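Local coordinates for protein Glucanase/chitosanase (Paenibacillus fukuinensis, PDB 4ZY9) that binds chitosan as a carbohydrate-binding module of family CBM32, one domain of a larger enzyme that probably hydrolyses chitosan and glucans, at residues S18-E21 and F25-S28; T36-S41 and N66-Y71; T87-V92 and Y114-G119; G55-V60 and V79-G84; S73-Q78 and G101-T106. The protein carries 1 engineered substitution. All coordinates share one frame; numbering follows the deposited sequence. Where two conformers were deposited one is given.

Interaction 1 (S18-E21 and F25-S28); sequences SSIE and FEAS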
# COMPACT_ATOMS: atom_id res chain seq x y z
N SER A 18 6.96 4.30 -5.66
CA SER A 18 8.29 4.25 -6.18
C SER A 18 8.29 4.41 -7.71
O SER A 18 9.26 5.02 -8.25
CB SER A 18 8.88 2.84 -5.93
OG SER A 18 7.96 1.84 -6.26
N SER A 19 7.31 3.99 -8.45
CA SER A 19 7.24 4.12 -9.89
C SER A 19 5.78 3.90 -10.29
O SER A 19 4.97 3.31 -9.47
CB SER A 19 8.12 3.17 -10.64
OG SER A 19 7.69 1.86 -10.48
N ILE A 20 5.45 4.25 -11.52
CA ILE A 20 4.19 3.92 -12.09
C ILE A 20 4.43 3.36 -13.49
O ILE A 20 5.45 3.71 -14.15
CB ILE A 20 3.16 5.10 -12.15
CG1 ILE A 20 3.64 6.19 -13.13
CG2 ILE A 20 2.89 5.61 -10.73
CD1 ILE A 20 2.57 7.21 -13.25
N GLU A 21 3.56 2.55 -13.98
CA GLU A 21 3.68 1.95 -15.28
C GLU A 21 3.54 3.01 -16.35
O GLU A 21 4.29 2.88 -17.40
CB GLU A 21 2.61 0.86 -15.48
CG GLU A 21 2.84 0.00 -16.73
CD GLU A 21 1.64 -0.87 -16.97
OE1 GLU A 21 0.84 -0.71 -17.95
OE2 GLU A 21 1.43 -1.75 -16.17
N PHE A 25 -2.10 4.78 -14.26
CA PHE A 25 -1.70 3.79 -13.21
C PHE A 25 -1.06 4.47 -12.06
O PHE A 25 -0.24 3.87 -11.34
CB PHE A 25 -0.78 2.77 -13.87
CG PHE A 25 -1.50 1.94 -14.90
CD1 PHE A 25 -2.47 1.04 -14.49
CD2 PHE A 25 -1.27 2.07 -16.28
CE1 PHE A 25 -3.18 0.26 -15.42
CE2 PHE A 25 -1.92 1.23 -17.17
CZ PHE A 25 -2.84 0.34 -16.75
N GLU A 26 -1.44 5.71 -11.84
CA GLU A 26 -0.90 6.53 -10.77
C GLU A 26 -1.17 5.90 -9.38
O GLU A 26 -2.15 5.15 -9.18
CB GLU A 26 -1.51 7.93 -10.78
CG GLU A 26 -1.18 8.78 -12.00
CD GLU A 26 -2.01 8.40 -13.24
OE1 GLU A 26 -3.01 7.70 -13.15
OE2 GLU A 26 -1.60 8.84 -14.39
N ALA A 27 -0.33 6.23 -8.45
CA ALA A 27 -0.48 5.72 -7.05
C ALA A 27 -1.86 6.04 -6.51
O ALA A 27 -2.45 5.20 -5.82
CB ALA A 27 0.60 6.34 -6.19
N SER A 28 -2.39 7.21 -6.84
CA SER A 28 -3.72 7.61 -6.40
C SER A 28 -4.80 6.60 -6.70
O SER A 28 -5.82 6.58 -6.04
CB SER A 28 -4.09 9.05 -6.99
OG SER A 28 -4.26 8.88 -8.41
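Glu21 and Phe25 lie side by side in the loop that joins strands 14-17 and 39-40 of the CBM32 beta-sandwich. The chain doubles back here, so residues 18-21 and 25-28 meet without forming regular strands. The Glu21 side chain runs outward along the ring. Its CB starts 4.1 Å from Phe25 CD2. CG stands opposite the backbone N (chi1 -170°), and the chain stays extended beyond it, which carries the carboxylate along the ring. CD then sits over one face of the ring, 4.1 Å from Phe25 CE2. At the tip, OE1 comes within 3.5 Å of Phe25 CE2. The carboxylate is tilted 39° from the ring plane, so the two groups pack without lying flat on each other. Ile20 fills the other half of the contact. Both Phe25 and Glu21 also make backbone hydrogen bonds to Ala40, which tie the loop to strand 39-40. A serine in place of Phe25 would probably leave the Glu21 chain without the ring it lies along and free to swing outward. The polar end of Glu26 turns back to Gly24 N and forms a salt bridge with Arg29. Ile20 CG2 touches the backbone directly, 3.6 Å from Phe25 O and 3.9 Å from Glu26 CA.

Interaction 2 (T36-S41 and N66-Y71); sequences TTRWAS and NWEAAY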
# COMPACT_ATOMS: atom_id res chain seq x y z
N THR A 36 -12.13 -0.56 -10.29
CA THR A 36 -12.06 -0.37 -11.71
C THR A 36 -10.83 0.35 -12.15
O THR A 36 -10.58 0.52 -13.39
CB THR A 36 -13.25 0.47 -12.26
OG1 THR A 36 -13.29 1.80 -11.73
CG2 THR A 36 -14.60 -0.28 -11.85
N THR A 37 -9.96 0.73 -11.22
CA THR A 37 -8.73 1.51 -11.47
C THR A 37 -7.67 0.92 -10.53
O THR A 37 -8.00 0.33 -9.47
CB THR A 37 -8.92 2.97 -11.07
OG1 THR A 37 -9.24 2.99 -9.63
CG2 THR A 37 -9.89 3.67 -11.87
N ARG A 38 -6.42 1.01 -10.92
CA ARG A 38 -5.32 0.48 -10.08
C ARG A 38 -4.05 1.29 -10.25
O ARG A 38 -3.80 1.85 -11.33
CB ARG A 38 -5.08 -0.99 -10.48
CG ARG A 38 -4.68 -1.26 -11.96
CD ARG A 38 -4.73 -2.71 -12.22
NE ARG A 38 -4.54 -2.94 -13.66
CZ ARG A 38 -3.40 -3.20 -14.27
NH1 ARG A 38 -2.28 -3.41 -13.57
NH2 ARG A 38 -3.36 -3.37 -15.58
N TRP A 39 -3.28 1.35 -9.17
CA TRP A 39 -1.85 1.64 -9.31
C TRP A 39 -1.19 0.43 -9.94
O TRP A 39 -1.49 -0.72 -9.57
CB TRP A 39 -1.25 1.87 -7.92
CG TRP A 39 0.22 1.86 -7.92
CD1 TRP A 39 1.06 2.82 -8.59
CD2 TRP A 39 1.10 0.94 -7.27
NE1 TRP A 39 2.35 2.48 -8.36
CE2 TRP A 39 2.45 1.36 -7.56
CE3 TRP A 39 0.93 -0.20 -6.47
CZ2 TRP A 39 3.56 0.75 -7.01
CZ3 TRP A 39 2.01 -0.82 -5.98
CH2 TRP A 39 3.33 -0.37 -6.24
N ALA A 40 -0.22 0.68 -10.80
CA ALA A 40 0.69 -0.41 -11.28
C ALA A 40 2.08 0.23 -11.32
O ALA A 40 2.22 1.37 -11.86
CB ALA A 40 0.27 -0.91 -12.64
N SER A 41 3.06 -0.45 -10.83
CA SER A 41 4.45 0.05 -10.83
C SER A 41 5.07 -0.20 -12.19
O SER A 41 4.55 -0.92 -13.05
CB SER A 41 5.26 -0.79 -9.77
OG SER A 41 5.52 -2.08 -10.15
N ASN A 66 -6.29 -5.08 -2.16
CA ASN A 66 -6.93 -5.83 -3.22
C ASN A 66 -6.02 -5.84 -4.42
O ASN A 66 -5.91 -4.83 -5.14
CB ASN A 66 -8.26 -5.21 -3.55
CG ASN A 66 -8.97 -5.92 -4.72
OD1 ASN A 66 -8.56 -6.91 -5.19
ND2 ASN A 66 -10.17 -5.38 -5.05
N TRP A 67 -5.25 -6.90 -4.55
CA TRP A 67 -4.28 -7.04 -5.62
C TRP A 67 -4.80 -7.28 -6.96
O TRP A 67 -5.78 -8.07 -7.11
CB TRP A 67 -3.34 -8.18 -5.26
CG TRP A 67 -2.45 -8.00 -4.05
CD1 TRP A 67 -2.60 -8.52 -2.86
CD2 TRP A 67 -1.20 -7.28 -4.02
NE1 TRP A 67 -1.59 -8.15 -2.03
CE2 TRP A 67 -0.74 -7.34 -2.73
CE3 TRP A 67 -0.47 -6.46 -4.92
CZ2 TRP A 67 0.50 -6.77 -2.35
CZ3 TRP A 67 0.71 -5.94 -4.55
CH2 TRP A 67 1.17 -6.04 -3.28
N GLU A 68 -4.18 -6.72 -7.99
CA GLU A 68 -4.36 -7.21 -9.31
C GLU A 68 -3.49 -8.50 -9.48
O GLU A 68 -2.80 -8.89 -8.60
CB GLU A 68 -4.05 -6.05 -10.27
CG GLU A 68 -4.34 -6.27 -11.81
CD GLU A 68 -3.15 -6.70 -12.60
OE1 GLU A 68 -1.99 -6.70 -12.16
OE2 GLU A 68 -3.41 -7.12 -13.77
N ALA A 69 -3.55 -9.07 -10.69
CA ALA A 69 -2.80 -10.31 -10.93
C ALA A 69 -1.36 -10.13 -10.51
O ALA A 69 -0.69 -11.08 -10.14
CB ALA A 69 -2.89 -10.70 -12.39
N ALA A 70 -0.78 -8.96 -10.73
CA ALA A 70 0.63 -8.71 -10.45
C ALA A 70 0.83 -8.44 -8.97
O ALA A 70 1.00 -7.21 -8.53
CB ALA A 70 1.11 -7.60 -11.36
N TYR A 71 0.73 -9.48 -8.16
CA TYR A 71 0.82 -9.32 -6.72
C TYR A 71 2.26 -9.47 -6.15
O TYR A 71 3.14 -9.99 -6.85
CB TYR A 71 -0.14 -10.32 -6.03
CG TYR A 71 0.28 -11.80 -6.18
CD1 TYR A 71 -0.15 -12.52 -7.26
CD2 TYR A 71 1.11 -12.41 -5.29
CE1 TYR A 71 0.24 -13.84 -7.43
CE2 TYR A 71 1.51 -13.72 -5.47
CZ TYR A 71 1.04 -14.41 -6.53
OH TYR A 71 1.40 -15.77 -6.65
O HOH W 1 -0.19 -5.80 -13.97
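Arg38 lays its guanidinium over the carboxylate of Glu68, with Glu68 CD 3.5 Å from Arg38 NH1. The two planes are only 16° apart, so the groups are stacked, offset toward the rim of the guanidinium. The aliphatic parts pack too: Arg38 CD is 3.6 Å from Glu68 CG. Arg38 is extended from CG to NE, while a bend at chi2 (-96°) turns the Glu68 carboxylate across the arginine. The contact joins the loop just before strand 39-40 to the loop just after strand 57-67, on the surface of the beta-sandwich. Both strands pair with strand 129-136, and Arg38 NH1 hydrogen-bonds Ser129 OG of that strand. The salt bridge runs from Arg38 NH1 to Glu68 OE1 at 3.6 Å, but the oxygen lies well off the guanidinium plane. A water bridges the same two atoms, giving a proton to Glu68 OE1 at 2.7 Å and accepting weakly from Arg38 NH1. Glu68 OE1 also takes the backbone N-H of Ala70 at 2.9 Å, from above the carboxylate plane. With an alanine in place of Glu68, Arg38 would probably lose its carboxylate mate and the Ala70 N-H this acceptor. Since no Arg38 N-H points at OE1, attraction between the charges and stacking hold the pair, while water and Ala70 supply the directed bonds to OE1.

Interaction 3 (T87-V92 and Y114-G119); sequences TNWTTV and YVRMHG. Engineered in segment 114-119: Met117 (natural residue Val).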
# COMPACT_ATOMS: atom_id res chain seq x y z
N THR A 87 10.69 9.01 6.40
CA THR A 87 11.96 8.31 6.35
C THR A 87 12.11 7.27 7.50
O THR A 87 12.94 6.31 7.37
CB THR A 87 13.18 9.29 6.37
OG1 THR A 87 13.19 9.89 7.62
CG2 THR A 87 13.14 10.34 5.29
N ASN A 88 11.36 7.46 8.58
CA ASN A 88 11.43 6.54 9.72
C ASN A 88 10.15 5.68 9.65
O ASN A 88 9.05 6.17 9.87
CB ASN A 88 11.47 7.32 11.01
CG ASN A 88 12.59 8.28 11.09
OD1 ASN A 88 12.37 9.52 11.26
ND2 ASN A 88 13.81 7.69 11.12
N TRP A 89 10.38 4.42 9.36
CA TRP A 89 9.34 3.40 9.07
C TRP A 89 9.47 2.28 10.09
O TRP A 89 10.59 1.85 10.42
CB TRP A 89 9.44 2.78 7.69
CG TRP A 89 9.22 3.71 6.53
CD1 TRP A 89 10.18 4.27 5.75
CD2 TRP A 89 7.98 4.18 6.02
NE1 TRP A 89 9.62 5.05 4.78
CE2 TRP A 89 8.27 5.05 4.90
CE3 TRP A 89 6.62 3.97 6.40
CZ2 TRP A 89 7.32 5.65 4.16
CZ3 TRP A 89 5.69 4.62 5.67
CH2 TRP A 89 6.01 5.53 4.56
N THR A 90 8.34 1.81 10.62
CA THR A 90 8.27 0.60 11.43
C THR A 90 7.44 -0.42 10.68
O THR A 90 6.28 -0.14 10.26
CB THR A 90 7.62 0.89 12.76
OG1 THR A 90 8.45 1.81 13.52
CG2 THR A 90 7.56 -0.35 13.58
N THR A 91 7.99 -1.61 10.49
CA THR A 91 7.26 -2.71 9.94
C THR A 91 6.26 -3.29 10.87
O THR A 91 6.63 -3.54 12.04
CB THR A 91 8.25 -3.80 9.42
OG1 THR A 91 9.03 -3.11 8.43
CG2 THR A 91 7.56 -5.03 8.96
N VAL A 92 5.04 -3.43 10.45
CA VAL A 92 3.96 -4.07 11.26
C VAL A 92 3.53 -5.39 10.74
O VAL A 92 2.81 -6.10 11.52
CB VAL A 92 2.81 -3.08 11.42
CG1 VAL A 92 3.28 -1.84 12.09
CG2 VAL A 92 2.09 -2.83 10.11
N TYR A 114 1.62 8.11 7.65
CA TYR A 114 1.87 7.42 6.40
C TYR A 114 1.84 5.92 6.54
O TYR A 114 2.37 5.41 7.55
CB TYR A 114 3.22 7.83 5.78
CG TYR A 114 3.46 9.29 5.64
CD1 TYR A 114 3.01 10.01 4.56
CD2 TYR A 114 4.09 10.00 6.66
CE1 TYR A 114 3.26 11.39 4.40
CE2 TYR A 114 4.31 11.41 6.54
CZ TYR A 114 3.93 12.01 5.41
OH TYR A 114 4.11 13.41 5.33
N VAL A 115 1.27 5.22 5.57
CA VAL A 115 1.18 3.77 5.63
C VAL A 115 1.68 3.24 4.28
O VAL A 115 1.18 3.75 3.23
CB VAL A 115 -0.27 3.31 5.91
CG1 VAL A 115 -0.31 1.78 5.98
CG2 VAL A 115 -0.76 3.94 7.17
N ARG A 116 2.63 2.34 4.27
CA ARG A 116 3.30 1.88 3.10
C ARG A 116 3.17 0.38 2.90
O ARG A 116 3.30 -0.37 3.87
CB ARG A 116 4.80 2.20 3.19
CG ARG A 116 5.62 1.93 1.93
CD ARG A 116 6.95 2.67 1.79
NE ARG A 116 7.96 2.15 2.72
CZ ARG A 116 9.29 2.29 2.54
NH1 ARG A 116 9.73 2.99 1.51
NH2 ARG A 116 10.11 1.72 3.37
N MSE A 117 2.99 -0.02 1.69
CA MSE A 117 3.21 -1.42 1.23
C MSE A 117 4.53 -1.43 0.51
O MSE A 117 4.69 -0.67 -0.49
CB MSE A 117 2.11 -1.83 0.29
CG MSE A 117 2.08 -3.32 -0.07
SE MSE A 117 3.61 -3.93 -1.23
CE MSE A 117 3.33 -2.80 -2.78
N HIS A 118 5.55 -2.09 1.03
CA HIS A 118 6.86 -2.20 0.43
C HIS A 118 7.07 -3.62 -0.05
O HIS A 118 7.03 -4.54 0.76
CB HIS A 118 7.97 -1.77 1.43
CG HIS A 118 9.30 -1.69 0.86
ND1 HIS A 118 10.09 -2.77 0.70
CD2 HIS A 118 9.94 -0.65 0.29
CE1 HIS A 118 11.21 -2.41 0.07
NE2 HIS A 118 11.13 -1.13 -0.19
N GLY A 119 7.24 -3.81 -1.30
CA GLY A 119 7.30 -5.09 -1.88
C GLY A 119 8.65 -5.44 -2.41
O GLY A 119 9.31 -4.62 -3.12
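The side chain of Arg116 leaves strand 114-122 with CG opposite the backbone N (chi1 -172°) and bends at chi3 (72°), which lays its guanidinium flat on the indole of Trp89. The planes differ by 5° and the centres are 3.8 Å apart. This is a cation-pi stack: Arg116 CZ lies over the five-membered ring of Trp89. Arg116 NH2 lies 3.5 Å from Trp89 CD1. Nearer the backbone, Arg116 CB makes a CH-pi contact 4.0 Å from the centroid of the Trp89 six-membered ring. Tyr114 CB adds apolar packing, 3.8 Å from Trp89 CH2. His118 CD2 covers the opposite face of the guanidinium, and Trp49 makes a further cation-pi contact. Arg116 NH2 also hydrogen-bonds Gln78 OE1, which helps fix its rotation. The engineered Met117, a selenomethionine where the natural chain has valine, points to the other side of the strand, where it touches Trp39, Ile50 and Trp67. The stack sits on a five-stranded antiparallel sheet of the CBM32 beta-sandwich. Trp89 lies next to strand 90-95, an outermost strand of that sheet, and Arg116 is two strands away. Strand 75-80 runs between them, antiparallel to both, and Gln78 and Ser80 of that strand touch the indole.

Interaction 4 (G55-V60 and V79-G84); sequences GSSQTV and VSNDSG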
# COMPACT_ATOMS: atom_id res chain seq x y z
N GLY A 55 -3.03 12.48 6.00
CA GLY A 55 -3.36 13.93 6.15
C GLY A 55 -2.91 14.45 7.49
O GLY A 55 -2.65 15.64 7.66
N SER A 56 -2.83 13.60 8.48
CA SER A 56 -2.58 13.90 9.90
C SER A 56 -2.22 12.61 10.57
O SER A 56 -2.43 11.52 9.92
CB SER A 56 -3.79 14.55 10.56
OG SER A 56 -4.91 13.69 10.62
N SER A 57 -1.71 12.69 11.76
CA SER A 57 -1.50 11.48 12.56
C SER A 57 -2.81 10.79 12.92
O SER A 57 -3.68 11.43 13.55
CB SER A 57 -0.71 11.83 13.79
OG SER A 57 0.57 12.28 13.43
N GLN A 58 -2.94 9.47 12.68
CA GLN A 58 -4.16 8.78 13.00
C GLN A 58 -3.85 7.44 13.62
O GLN A 58 -2.81 6.91 13.39
CB GLN A 58 -4.98 8.62 11.75
CG GLN A 58 -5.52 9.95 11.28
CD GLN A 58 -6.88 9.71 10.75
OE1 GLN A 58 -7.03 9.52 9.57
NE2 GLN A 58 -7.86 9.54 11.63
N THR A 59 -4.80 6.89 14.40
CA THR A 59 -4.69 5.58 14.89
C THR A 59 -4.94 4.61 13.75
O THR A 59 -5.99 4.75 13.11
CB THR A 59 -5.72 5.42 16.04
OG1 THR A 59 -5.30 6.28 17.09
CG2 THR A 59 -5.59 4.02 16.53
N VAL A 60 -4.10 3.67 13.57
CA VAL A 60 -4.27 2.66 12.55
C VAL A 60 -3.97 1.29 13.11
O VAL A 60 -3.01 1.07 13.93
CB VAL A 60 -3.42 2.91 11.32
CG1 VAL A 60 -3.48 4.27 10.77
CG2 VAL A 60 -2.05 2.70 11.66
N VAL A 79 4.60 1.68 8.77
CA VAL A 79 3.96 2.92 9.17
C VAL A 79 5.06 3.92 9.54
O VAL A 79 6.09 3.54 10.10
CB VAL A 79 2.97 2.69 10.32
CG1 VAL A 79 1.74 1.87 9.82
CG2 VAL A 79 3.57 2.08 11.57
N SER A 80 4.68 5.17 9.40
CA SER A 80 5.55 6.30 9.84
C SER A 80 4.67 7.40 10.43
O SER A 80 3.61 7.72 9.90
CB SER A 80 6.35 6.84 8.65
OG SER A 80 6.96 8.12 9.01
N ASN A 81 5.15 7.97 11.58
CA ASN A 81 4.55 9.13 12.14
C ASN A 81 5.48 10.35 12.01
O ASN A 81 5.30 11.34 12.75
CB ASN A 81 4.16 8.86 13.61
CG ASN A 81 3.17 9.86 14.06
OD1 ASN A 81 2.34 10.36 13.35
ND2 ASN A 81 3.20 10.12 15.39
N ASP A 82 6.34 10.38 11.01
CA ASP A 82 7.05 11.62 10.66
C ASP A 82 6.01 12.60 10.13
O ASP A 82 4.98 12.28 9.60
CB ASP A 82 7.98 11.33 9.52
CG ASP A 82 9.16 10.43 9.86
OD1 ASP A 82 9.77 10.52 10.94
OD2 ASP A 82 9.54 9.57 9.06
N SER A 83 6.30 13.90 10.35
CA SER A 83 5.42 14.92 9.81
C SER A 83 5.70 15.28 8.33
O SER A 83 4.76 15.50 7.54
CB SER A 83 5.43 16.20 10.59
OG SER A 83 6.76 16.54 10.92
N GLY A 84 6.99 15.35 7.99
CA GLY A 84 7.39 15.59 6.64
C GLY A 84 7.51 14.37 5.78
O GLY A 84 6.80 13.39 6.02
O HOH W 2 1.62 12.99 15.94
O HOH W 3 3.60 13.70 13.33
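Ser57 OG donates a 2.6 Å hydrogen bond to Asn81 OD1. It meets the amide oxygen in the carbonyl plane, on a lone pair, with a C=O to donor angle of 139°. Two torsions make this possible. Asn81 holds CG opposite its backbone N (chi1 -162°), which brings its amide nearer to segment 55-60 although its CB bond does not point there. Ser57 keeps OG beside its own N, opposite the carbonyl carbon (chi1 -64°). Two waters strengthen the link. One gives a proton to Ser57 OG at 2.8 Å and accepts weakly from Asn81 ND2. The other donates to Asn81 O at 3.0 Å and weakly to Ser57 OG. Deeper in, with Val60 in one of its two conformers, Val60 CG2 and Val79 CG1 lie 4.3 Å apart, a loose apolar touch. Around Asn81 the chain forms an ST turn, in which Ser80 OG accepts from Asp82 N at 3.1 Å. The contact thus has a hydrated polar end and a small apolar one. It links the start of strand 57-67 in one sheet of the sandwich to the end of strand 75-80 in the other. Strand 109-112 pairs with strand 57-67. Its Thr111 touches Ser57 and Asn81, and Arg110 and Ala112 touch Val79.

Interaction 5 (S73-Q78 and G101-T106); sequences SSYTIQ and GIDDIT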
# COMPACT_ATOMS: atom_id res chain seq x y z
N SER A 73 4.61 -11.44 -3.57
CA SER A 73 4.73 -12.57 -2.69
C SER A 73 5.59 -12.26 -1.47
O SER A 73 5.37 -12.93 -0.45
CB SER A 73 5.23 -13.80 -3.43
OG SER A 73 6.53 -13.62 -3.93
N SER A 74 6.53 -11.31 -1.57
CA SER A 74 7.17 -10.82 -0.40
C SER A 74 6.86 -9.37 -0.24
O SER A 74 7.19 -8.64 -1.22
CB SER A 74 8.73 -11.04 -0.36
OG SER A 74 9.04 -12.42 -0.29
N TYR A 75 6.30 -8.94 0.85
CA TYR A 75 6.08 -7.49 1.14
C TYR A 75 5.97 -7.29 2.56
O TYR A 75 5.74 -8.26 3.38
CB TYR A 75 4.89 -6.95 0.41
CG TYR A 75 3.55 -7.53 0.90
CD1 TYR A 75 2.82 -6.81 1.84
CD2 TYR A 75 2.97 -8.64 0.32
CE1 TYR A 75 1.59 -7.30 2.30
CE2 TYR A 75 1.69 -9.06 0.70
CZ TYR A 75 1.05 -8.32 1.67
OH TYR A 75 -0.22 -8.70 2.14
N THR A 76 6.11 -6.05 2.97
CA THR A 76 5.81 -5.59 4.32
C THR A 76 4.77 -4.51 4.29
O THR A 76 4.59 -3.80 3.24
CB THR A 76 7.09 -5.03 5.05
OG1 THR A 76 7.69 -4.06 4.19
CG2 THR A 76 8.20 -6.17 5.19
N ILE A 77 4.11 -4.34 5.39
CA ILE A 77 3.31 -3.15 5.70
C ILE A 77 4.06 -2.35 6.70
O ILE A 77 4.50 -2.91 7.73
CB ILE A 77 1.87 -3.50 6.20
CG1 ILE A 77 1.16 -4.34 5.23
CG2 ILE A 77 1.14 -2.22 6.55
CD1 ILE A 77 0.88 -3.65 3.92
N GLN A 78 4.24 -1.07 6.45
CA GLN A 78 5.04 -0.20 7.32
C GLN A 78 4.33 1.06 7.63
O GLN A 78 3.47 1.52 6.83
CB GLN A 78 6.37 0.12 6.68
CG GLN A 78 7.11 -1.10 6.15
CD GLN A 78 8.39 -0.76 5.46
OE1 GLN A 78 8.55 0.39 5.05
NE2 GLN A 78 9.21 -1.76 5.09
N GLY A 101 -4.76 -11.68 -4.60
CA GLY A 101 -6.16 -11.50 -4.28
C GLY A 101 -6.40 -10.48 -3.25
O GLY A 101 -5.80 -9.40 -3.28
N ILE A 102 -7.24 -10.77 -2.25
CA ILE A 102 -7.37 -9.85 -1.09
C ILE A 102 -6.45 -10.28 -0.02
O ILE A 102 -6.36 -11.57 0.26
CB ILE A 102 -8.86 -9.90 -0.59
CG1 ILE A 102 -9.80 -9.43 -1.69
CG2 ILE A 102 -9.00 -9.15 0.67
CD1 ILE A 102 -11.28 -9.71 -1.51
N ASP A 103 -5.70 -9.35 0.57
CA ASP A 103 -4.90 -9.54 1.77
C ASP A 103 -5.47 -8.63 2.78
O ASP A 103 -5.69 -7.45 2.46
CB ASP A 103 -3.44 -9.25 1.56
CG ASP A 103 -2.75 -10.29 0.72
OD1 ASP A 103 -3.32 -11.39 0.45
OD2 ASP A 103 -1.60 -9.93 0.28
N ASP A 104 -5.78 -9.02 3.97
CA ASP A 104 -6.40 -8.13 4.99
C ASP A 104 -5.66 -8.39 6.29
O ASP A 104 -5.70 -9.61 6.74
CB ASP A 104 -7.90 -8.37 5.01
CG ASP A 104 -8.66 -7.35 5.78
OD1 ASP A 104 -8.12 -6.64 6.61
OD2 ASP A 104 -9.86 -7.37 5.67
N ILE A 105 -4.99 -7.43 6.85
CA ILE A 105 -4.04 -7.58 7.93
C ILE A 105 -4.36 -6.67 9.04
O ILE A 105 -4.53 -5.48 8.85
CB ILE A 105 -2.59 -7.27 7.45
CG1 ILE A 105 -2.22 -8.07 6.19
CG2 ILE A 105 -1.58 -7.42 8.57
CD1 ILE A 105 -1.64 -7.23 5.07
N THR A 106 -4.46 -7.23 10.27
CA THR A 106 -4.68 -6.47 11.49
C THR A 106 -3.42 -6.54 12.41
O THR A 106 -2.80 -7.63 12.45
CB THR A 106 -5.97 -6.98 12.17
OG1 THR A 106 -7.09 -6.57 11.39
CG2 THR A 106 -6.15 -6.34 13.51
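Asp103 OD2 is gripped by two donors. Tyr75 OH gives it a 2.6 Å hydrogen bond, and Trp67 NE1, from the neighbouring strand 57-67, gives it another. The tyrosine and the aspartate reach toward each other from opposite strands, their ring and carboxylate planes nearly parallel. The hydroxyl nevertheless meets OD2 from above the carboxylate plane, 37° out of it. The carboxylate oxygen in turn lies at the edge of the Tyr75 ring, near its plane. Tyr75 CG sits between the backbone N and the carbonyl carbon (chi1 67°), a placement that sends the ring inward across the gap. The rest of the contact is apolar. Ile105 CD1 packs at the ring edge of Tyr75, 4.3 Å from Tyr75 CE1. In one of the two conformers of Ile77, its CG1 meets the same methyl at 4.0 Å. These side chains fill the core of the beta-sandwich, where strand 75-80 of one sheet faces strand 102-107 of the other. The strand axes come no closer than 10.3 Å and cross at -44°, so side chains alone span the space. Leu65 and Val63 of strand 57-67 continue the packing against Tyr75 and Ile77. The phenol and indole donors satisfy OD2 beside Ile105. They would probably favour the charged form of Asp103, while Asp99, close to OD1, would work against it.

Interaction 5 is the buried one: it joins the two sheets of the sandwich through a short polar bond next to apolar packing. Interaction 4 also bridges the sheets and shares strand 75-80 with it, but pairs it with strand 57-67, near the strand ends, where water takes part. Interaction 3 stays within one sheet and stacks a cation on an indole across strand 75-80; Gln78 links it to interaction 5. Interactions 1 and 2 are surface contacts between loops, about 10 Å apart centre to centre, and share strand 39-40 through backbone bonds to Ala40. Trp67 connects interaction 2 with the core, touching the engineered Met117 of interaction 3 and bonding to Asp103 of interaction 5.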